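PDB 3CC1: putative alpha-N-acetylgalactosaminidase from Bacillus halodurans C-125, which probably hydrolyses terminal alpha-linked N-acetylgalactosamine residues from glycoconjugates, as a glycoside hydrolase with a TIM-barrel domain and a C-terminal beta sandwich. Local coordinates for residues 272-284 with 290-302. Numbering follows the deposited sequence.
Sequences CGMLPLGHIGIRS and GDRWTRFTKDEQL. Unlike the reference sequence in segment 272-284: Gly273 (reference Asp).
His279 and Asp291 meet across a short antiparallel beta hairpin. His279 NE2 donates to Asp291 OD1 at 2.5 Å, on the syn lone pair of the carboxylate. Ring and carboxylate planes lie only 24° apart. His279 CG is anti to the backbone N (chi1 -170°), which sets the ring beside its own carbonyl carbon, where its NE2 meets Asp291 diagonally across the hairpin. Ile282 CD1 lies over one face of the imidazole, and ND1 bonds Asp323. A water joins Asp291 OD2 to Ile282 O.

The strands pair through Ile280 and Arg292. Ile280 N reaches Arg292 O at 2.9 Å, and Arg292 N returns a bond to Ile280 O at 3.0 Å. On the same face of the sheet, Ile280 CD1 sits over the guanidinium of Arg292. Arg292 NH1 donates to Gly290 O at 2.9 Å, nearly in the guanidinium plane, while NH2 forms a salt bridge with Asp245. With an alanine here, Asp245 would probably lose this charged mate, Gly290 O its NH1 donor and Ile280 CD1 its flat cover.

On the other face, the Trp293 indole lies flat against the backbone at Gly278, whose CA makes a CH-pi contact 3.8 Å from the centroid of the six-membered ring. Thr294 extends the pairing. Its N binds Gly278 O, and its OG1 donates to Pro276 O at 2.7 Å while accepting from Phe296 N in an ST turn. Pro276 CG touches Phe296 CE2 obliquely.

The hairpin belongs to the alpha-galactosidase A-type TIM-barrel region and leads into helix 298-310, N-capped by Thr297. Aspartates hold His279 at both ring nitrogens, which probably fixes the rotation of the ring.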
ATOM      1  N   CYS A 272      -1.056 -11.200 -19.139  1.00 25.11           N
ATOM      2  CA  CYS A 272      -1.438 -11.503 -17.761  1.00 25.91           C
ATOM      3  C   CYS A 272      -0.906 -12.843 -17.289  1.00 25.40           C
ATOM      4  O   CYS A 272      -0.940 -13.164 -16.106  1.00 25.33           O
ATOM      5  CB  CYS A 272      -2.955 -11.463 -17.603  1.00 25.84           C
ATOM      6  SG  CYS A 272      -3.593  -9.778 -17.814  1.00 30.73           S
ATOM      7  N   GLY A 273      -0.395 -13.613 -18.234  1.00 25.01           N
ATOM      8  CA  GLY A 273       0.162 -14.891 -17.936  1.00 24.27           C
ATOM      9  C   GLY A 273      -0.496 -16.057 -18.653  1.00 24.28           C
ATOM     10  O   GLY A 273      -1.627 -15.995 -19.120  1.00 24.00           O
HETATM   11  N   MSE A 274       0.222 -17.162 -18.702  1.00 23.20           N
HETATM   12  CA  MSE A 274      -0.324 -18.359 -19.315  1.00 23.23           C
HETATM   13  C   MSE A 274      -1.455 -18.895 -18.429  1.00 23.07           C
HETATM   14  O   MSE A 274      -1.502 -18.614 -17.224  1.00 22.65           O
HETATM   15  CB  MSE A 274       0.797 -19.351 -19.579  1.00 24.35           C
HETATM   16  CG  MSE A 274       1.775 -18.866 -20.747  1.00 28.39           C
HETATM   17 SE   MSE A 274       3.306 -19.940 -20.665  0.75 38.50          SE
HETATM   18  CE  MSE A 274       3.902 -19.982 -18.815  1.00 37.26           C
ATOM     19  N   LEU A 275      -2.412 -19.580 -19.049  1.00 22.75           N
ATOM     20  CA  LEU A 275      -3.592 -20.120 -18.326  1.00 22.70           C
ATOM     21  C   LEU A 275      -3.308 -21.469 -17.647  1.00 22.56           C
ATOM     22  O   LEU A 275      -3.185 -22.483 -18.336  1.00 21.55           O
ATOM     23  CB  LEU A 275      -4.795 -20.261 -19.271  1.00 23.41           C
ATOM     24  CG  LEU A 275      -5.005 -19.083 -20.241  1.00 23.09           C
ATOM     25  CD1 LEU A 275      -6.095 -19.431 -21.315  1.00 24.26           C
ATOM     26  CD2 LEU A 275      -5.320 -17.788 -19.430  1.00 22.37           C
ATOM     27  N   PRO A 276      -3.172 -21.480 -16.285  1.00 22.90           N
ATOM     28  CA  PRO A 276      -2.921 -22.739 -15.615  1.00 23.30           C
ATOM     29  C   PRO A 276      -4.235 -23.456 -15.356  1.00 23.78           C
ATOM     30  O   PRO A 276      -4.796 -23.423 -14.255  1.00 24.41           O
ATOM     31  CB  PRO A 276      -2.238 -22.327 -14.321  1.00 23.66           C
ATOM     32  CG  PRO A 276      -2.804 -20.969 -13.991  1.00 23.11           C
ATOM     33  CD  PRO A 276      -3.273 -20.364 -15.318  1.00 23.65           C
ATOM     34  N   LEU A 277      -4.681 -24.119 -16.406  1.00 22.85           N
ATOM     35  CA  LEU A 277      -5.933 -24.832 -16.420  1.00 23.36           C
ATOM     36  C   LEU A 277      -5.720 -26.294 -16.747  1.00 23.34           C
ATOM     37  O   LEU A 277      -4.713 -26.680 -17.355  1.00 23.12           O
ATOM     38  CB  LEU A 277      -6.858 -24.197 -17.467  1.00 22.74           C
ATOM     39  CG  LEU A 277      -7.370 -22.769 -17.263  1.00 23.96           C
ATOM     40  CD1 LEU A 277      -8.146 -22.300 -18.483  1.00 22.40           C
ATOM     41  CD2 LEU A 277      -8.184 -22.642 -15.995  1.00 23.70           C
ATOM     42  N   GLY A 278      -6.678 -27.117 -16.323  1.00 23.88           N
ATOM     43  CA  GLY A 278      -6.631 -28.542 -16.600  1.00 23.04           C
ATOM     44  C   GLY A 278      -5.433 -29.194 -15.960  1.00 22.58           C
ATOM     45  O   GLY A 278      -5.080 -28.886 -14.853  1.00 21.30           O
ATOM     46  N   HIS A 279      -4.836 -30.130 -16.691  1.00 22.90           N
ATOM     47  CA  HIS A 279      -3.726 -30.963 -16.205  1.00 22.25           C
ATOM     48  C   HIS A 279      -2.362 -30.289 -16.448  1.00 21.80           C
ATOM     49  O   HIS A 279      -1.894 -30.126 -17.581  1.00 21.99           O
ATOM     50  CB  HIS A 279      -3.810 -32.350 -16.853  1.00 22.83           C
ATOM     51  CG  HIS A 279      -2.880 -33.377 -16.255  1.00 22.84           C
ATOM     52  ND1 HIS A 279      -2.586 -34.560 -16.900  1.00 24.06           N
ATOM     53  CD2 HIS A 279      -2.177 -33.397 -15.097  1.00 26.15           C
ATOM     54  CE1 HIS A 279      -1.756 -35.275 -16.151  1.00 25.32           C
ATOM     55  NE2 HIS A 279      -1.481 -34.588 -15.055  1.00 23.93           N
ATOM     56  N   ILE A 280      -1.746 -29.905 -15.341  1.00 20.89           N
ATOM     57  CA  ILE A 280      -0.522 -29.121 -15.325  1.00 20.77           C
ATOM     58  C   ILE A 280       0.454 -29.748 -14.353  1.00 20.78           C
ATOM     59  O   ILE A 280       0.088 -30.642 -13.599  1.00 19.52           O
ATOM     60  CB  ILE A 280      -0.799 -27.612 -14.943  1.00 21.64           C
ATOM     61  CG1 ILE A 280      -1.491 -27.490 -13.586  1.00 19.93           C
ATOM     62  CG2 ILE A 280      -1.619 -26.917 -16.022  1.00 18.63           C
ATOM     63  CD1 ILE A 280      -1.888 -26.041 -13.179  1.00 17.59           C
ATOM     64  N   GLY A 281       1.703 -29.283 -14.387  1.00 20.75           N
ATOM     65  CA  GLY A 281       2.716 -29.684 -13.437  1.00 21.34           C
ATOM     66  C   GLY A 281       3.259 -31.082 -13.645  1.00 22.02           C
ATOM     67  O   GLY A 281       3.790 -31.684 -12.717  1.00 22.28           O
ATOM     68  N   ILE A 282       3.129 -31.604 -14.868  1.00 21.88           N
ATOM     69  CA  ILE A 282       3.511 -32.998 -15.164  1.00 21.65           C
ATOM     70  C   ILE A 282       5.024 -33.166 -15.006  1.00 22.26           C
ATOM     71  O   ILE A 282       5.481 -34.079 -14.328  1.00 21.11           O
ATOM     72  CB  ILE A 282       2.989 -33.463 -16.539  1.00 21.75           C
ATOM     73  CG1 ILE A 282       1.463 -33.361 -16.560  1.00 21.67           C
ATOM     74  CG2 ILE A 282       3.397 -34.918 -16.856  1.00 20.41           C
ATOM     75  CD1 ILE A 282       0.833 -33.610 -17.899  1.00 18.04           C
ATOM     76  N   ARG A 283       5.793 -32.257 -15.604  1.00 22.12           N
ATOM     77  CA  ARG A 283       7.226 -32.175 -15.370  1.00 22.70           C
ATOM     78  C   ARG A 283       7.511 -30.697 -15.208  1.00 23.54           C
ATOM     79  O   ARG A 283       7.632 -29.989 -16.169  1.00 24.38           O
ATOM     80  CB  ARG A 283       8.040 -32.779 -16.522  1.00 22.52           C
ATOM     81  CG  ARG A 283       7.777 -34.287 -16.758  1.00 22.12           C
ATOM     82  CD  ARG A 283       8.745 -34.933 -17.742  1.00 21.95           C
ATOM     83  NE  ARG A 283       8.833 -34.210 -19.020  1.00 19.61           N
ATOM     84  CZ  ARG A 283       8.048 -34.402 -20.070  1.00 19.52           C
ATOM     85  NH1 ARG A 283       7.075 -35.286 -20.018  1.00 20.41           N
ATOM     86  NH2 ARG A 283       8.251 -33.706 -21.190  1.00 20.80           N
ATOM     87  N   SER A 284       7.525 -30.243 -13.961  1.00 24.49           N
ATOM     88  CA  SER A 284       7.463 -28.817 -13.595  1.00 24.26           C
ATOM     89  C   SER A 284       8.018 -28.611 -12.182  1.00 24.02           C
ATOM     90  O   SER A 284       7.631 -29.299 -11.218  1.00 23.46           O
ATOM     91  CB  SER A 284       6.027 -28.318 -13.636  1.00 24.04           C
ATOM     92  OG  SER A 284       5.964 -26.924 -13.445  1.00 23.27           O
ATOM     93  N   GLY A 290       2.711 -30.313  -7.559  1.00 25.78           N
ATOM     94  CA  GLY A 290       3.247 -31.291  -8.483  1.00 25.06           C
ATOM     95  C   GLY A 290       2.258 -31.627  -9.594  1.00 24.42           C
ATOM     96  O   GLY A 290       1.439 -30.813 -10.003  1.00 24.05           O
ATOM     97  N   ASP A 291       2.374 -32.843 -10.098  1.00 23.50           N
ATOM     98  CA  ASP A 291       1.494 -33.311 -11.149  1.00 23.51           C
ATOM     99  C   ASP A 291       0.057 -33.234 -10.656  1.00 23.62           C
ATOM    100  O   ASP A 291      -0.311 -33.872  -9.674  1.00 23.63           O
ATOM    101  CB  ASP A 291       1.896 -34.725 -11.537  1.00 23.79           C
ATOM    102  CG  ASP A 291       1.170 -35.229 -12.778  1.00 23.79           C
ATOM    103  OD1 ASP A 291       0.083 -34.753 -13.086  1.00 23.64           O
ATOM    104  OD2 ASP A 291       1.700 -36.127 -13.456  1.00 28.50           O
ATOM    105  N   ARG A 292      -0.762 -32.429 -11.320  1.00 23.26           N
ATOM    106  CA  ARG A 292      -2.040 -32.022 -10.753  1.00 23.30           C
ATOM    107  C   ARG A 292      -3.037 -31.509 -11.757  1.00 23.52           C
ATOM    108  O   ARG A 292      -2.692 -31.147 -12.883  1.00 22.86           O
ATOM    109  CB  ARG A 292      -1.816 -30.934  -9.709  1.00 23.42           C
ATOM    110  CG  ARG A 292      -1.480 -29.547 -10.264  1.00 24.59           C
ATOM    111  CD  ARG A 292      -0.970 -28.607  -9.178  1.00 22.05           C
ATOM    112  NE  ARG A 292      -0.563 -27.291  -9.702  1.00 23.04           N
ATOM    113  CZ  ARG A 292       0.633 -27.018 -10.213  1.00 22.45           C
ATOM    114  NH1 ARG A 292       1.540 -27.962 -10.291  1.00 22.84           N
ATOM    115  NH2 ARG A 292       0.929 -25.798 -10.644  1.00 24.52           N
ATOM    116  N   TRP A 293      -4.288 -31.508 -11.307  1.00 23.55           N
ATOM    117  CA  TRP A 293      -5.325 -30.672 -11.856  1.00 23.31           C
ATOM    118  C   TRP A 293      -5.156 -29.275 -11.261  1.00 22.59           C
ATOM    119  O   TRP A 293      -4.721 -29.120 -10.121  1.00 22.01           O
ATOM    120  CB  TRP A 293      -6.710 -31.187 -11.492  1.00 23.90           C
ATOM    121  CG  TRP A 293      -7.722 -30.737 -12.425  1.00 26.70           C
ATOM    122  CD1 TRP A 293      -8.702 -29.766 -12.230  1.00 29.83           C
ATOM    123  CD2 TRP A 293      -7.905 -31.231 -13.744  1.00 28.60           C
ATOM    124  NE1 TRP A 293      -9.480 -29.654 -13.370  1.00 28.69           N
ATOM    125  CE2 TRP A 293      -9.002 -30.537 -14.312  1.00 30.56           C
ATOM    126  CE3 TRP A 293      -7.254 -32.190 -14.500  1.00 29.15           C
ATOM    127  CZ2 TRP A 293      -9.441 -30.789 -15.611  1.00 31.24           C
ATOM    128  CZ3 TRP A 293      -7.709 -32.446 -15.788  1.00 31.06           C
ATOM    129  CH2 TRP A 293      -8.764 -31.746 -16.331  1.00 29.34           C
ATOM    130  N   THR A 294      -5.491 -28.266 -12.052  1.00 21.84           N
ATOM    131  CA  THR A 294      -5.396 -26.888 -11.596  1.00 21.67           C
ATOM    132  C   THR A 294      -5.959 -26.692 -10.208  1.00 21.60           C
ATOM    133  O   THR A 294      -6.978 -27.227  -9.868  1.00 21.56           O
ATOM    134  CB  THR A 294      -6.054 -25.892 -12.571  1.00 21.82           C
ATOM    135  OG1 THR A 294      -5.867 -24.568 -12.062  1.00 23.62           O
ATOM    136  CG2 THR A 294      -7.525 -26.159 -12.753  1.00 20.91           C
ATOM    137  N   ARG A 295      -5.252 -25.920  -9.398  1.00 21.93           N
ATOM    138  CA  ARG A 295      -5.666 -25.666  -8.037  1.00 22.42           C
ATOM    139  C   ARG A 295      -6.775 -24.615  -7.994  1.00 22.29           C
ATOM    140  O   ARG A 295      -7.400 -24.452  -6.973  1.00 22.06           O
ATOM    141  CB  ARG A 295      -4.488 -25.208  -7.172  1.00 23.32           C
ATOM    142  CG  ARG A 295      -3.454 -26.288  -6.936  1.00 24.91           C
ATOM    143  CD  ARG A 295      -2.144 -25.680  -6.495  1.00 28.05           C
ATOM    144  NE  ARG A 295      -2.144 -25.454  -5.057  1.00 30.88           N
ATOM    145  CZ  ARG A 295      -2.286 -24.262  -4.470  1.00 37.06           C
ATOM    146  NH1 ARG A 295      -2.424 -23.118  -5.152  1.00 34.71           N
ATOM    147  NH2 ARG A 295      -2.284 -24.217  -3.153  1.00 41.73           N
ATOM    148  N   PHE A 296      -7.029 -23.933  -9.108  1.00 21.00           N
ATOM    149  CA  PHE A 296      -8.067 -22.898  -9.140  1.00 20.31           C
ATOM    150  C   PHE A 296      -9.440 -23.565  -9.061  1.00 21.84           C
ATOM    151  O   PHE A 296      -9.699 -24.572  -9.738  1.00 20.69           O
ATOM    152  CB  PHE A 296      -8.028 -22.074 -10.389  1.00 20.34           C
ATOM    153  CG  PHE A 296      -6.987 -20.980 -10.396  1.00 19.65           C
ATOM    154  CD1 PHE A 296      -6.726 -20.233  -9.287  1.00 22.52           C
ATOM    155  CD2 PHE A 296      -6.375 -20.626 -11.578  1.00 23.02           C
ATOM    156  CE1 PHE A 296      -5.791 -19.173  -9.339  1.00 23.83           C
ATOM    157  CE2 PHE A 296      -5.446 -19.591 -11.634  1.00 25.18           C
ATOM    158  CZ  PHE A 296      -5.163 -18.870 -10.507  1.00 24.65           C
ATOM    159  N   THR A 297     -10.315 -23.001  -8.226  1.00 21.52           N
ATOM    160  CA  THR A 297     -11.679 -23.475  -8.185  1.00 21.74           C
ATOM    161  C   THR A 297     -12.310 -23.041  -9.500  1.00 21.75           C
ATOM    162  O   THR A 297     -11.753 -22.211 -10.248  1.00 21.51           O
ATOM    163  CB  THR A 297     -12.480 -22.866  -7.033  1.00 22.09           C
ATOM    164  OG1 THR A 297     -12.564 -21.445  -7.243  1.00 21.54           O
ATOM    165  CG2 THR A 297     -11.867 -23.224  -5.633  1.00 21.92           C
ATOM    166  N   LYS A 298     -13.481 -23.583  -9.785  1.00 22.24           N
ATOM    167  CA  LYS A 298     -14.205 -23.180 -10.996  1.00 22.84           C
ATOM    168  C   LYS A 298     -14.510 -21.687 -11.015  1.00 22.71           C
ATOM    169  O   LYS A 298     -14.375 -21.028 -12.042  1.00 22.78           O
ATOM    170  CB  LYS A 298     -15.498 -23.968 -11.125  1.00 22.79           C
ATOM    171  CG  LYS A 298     -15.266 -25.406 -11.576  1.00 26.09           C
ATOM    172  CD  LYS A 298     -16.558 -26.186 -11.678  1.00 28.88           C
ATOM    173  CE  LYS A 298     -16.253 -27.569 -12.251  1.00 32.23           C
ATOM    174  NZ  LYS A 298     -17.554 -28.277 -12.423  1.00 34.15           N
ATOM    175  N   ASP A 299     -14.906 -21.140  -9.868  1.00 22.81           N
ATOM    176  CA  ASP A 299     -15.157 -19.713  -9.776  1.00 22.26           C
ATOM    177  C   ASP A 299     -13.885 -18.901 -10.143  1.00 21.72           C
ATOM    178  O   ASP A 299     -13.931 -17.862 -10.848  1.00 21.63           O
ATOM    179  CB  ASP A 299     -15.641 -19.304  -8.397  1.00 22.61           C
ATOM    180  CG  ASP A 299     -17.116 -19.604  -8.149  1.00 25.20           C
ATOM    181  OD1 ASP A 299     -17.843 -19.935  -9.134  1.00 25.59           O
ATOM    182  OD2 ASP A 299     -17.519 -19.495  -6.954  1.00 26.22           O
ATOM    183  N   GLU A 300     -12.757 -19.341  -9.604  1.00 21.40           N
ATOM    184  CA  GLU A 300     -11.481 -18.691  -9.873  1.00 20.81           C
ATOM    185  C   GLU A 300     -11.056 -18.770 -11.309  1.00 20.37           C
ATOM    186  O   GLU A 300     -10.482 -17.832 -11.828  1.00 20.09           O
ATOM    187  CB  GLU A 300     -10.384 -19.276  -8.957  1.00 20.99           C
ATOM    188  CG  GLU A 300     -10.577 -18.833  -7.516  1.00 20.54           C
ATOM    189  CD  GLU A 300      -9.703 -19.629  -6.526  1.00 21.38           C
ATOM    190  OE1 GLU A 300      -9.182 -20.690  -6.901  1.00 21.13           O
ATOM    191  OE2 GLU A 300      -9.581 -19.186  -5.355  1.00 23.64           O
ATOM    192  N   GLN A 301     -11.277 -19.922 -11.937  1.00 21.10           N
ATOM    193  CA  GLN A 301     -10.950 -20.128 -13.341  1.00 21.34           C
ATOM    194  C   GLN A 301     -11.741 -19.124 -14.230  1.00 22.31           C
ATOM    195  O   GLN A 301     -11.176 -18.470 -15.114  1.00 21.96           O
ATOM    196  CB  GLN A 301     -11.253 -21.579 -13.762  1.00 21.83           C
ATOM    197  CG  GLN A 301     -10.357 -22.666 -13.075  1.00 21.84           C
ATOM    198  CD  GLN A 301     -10.770 -24.070 -13.423  1.00 24.00           C
ATOM    199  OE1 GLN A 301     -11.057 -24.367 -14.595  1.00 24.18           O
ATOM    200  NE2 GLN A 301     -10.815 -24.962 -12.410  1.00 21.85           N
ATOM    201  N   LEU A 302     -13.038 -18.987 -13.969  1.00 22.49           N
ATOM    202  CA  LEU A 302     -13.873 -18.010 -14.704  1.00 23.39           C
ATOM    203  C   LEU A 302     -13.454 -16.574 -14.420  1.00 23.06           C
ATOM    204  O   LEU A 302     -13.439 -15.757 -15.300  1.00 23.21           O
ATOM    205  CB  LEU A 302     -15.346 -18.164 -14.356  1.00 23.50           C
ATOM    206  CG  LEU A 302     -15.982 -19.473 -14.811  1.00 25.96           C
ATOM    207  CD1 LEU A 302     -17.353 -19.613 -14.189  1.00 26.74           C
ATOM    208  CD2 LEU A 302     -16.098 -19.568 -16.306  1.00 25.91           C
TER
HETATM  209  O   HOH W   1      -9.455 -26.436 -15.743  1.00 23.90           O
HETATM  210  O   HOH W   2       4.200 -36.413 -13.397  1.00 34.11           O
HETATM  211  O   HOH W   3       4.016 -26.744 -11.273  1.00 21.81           O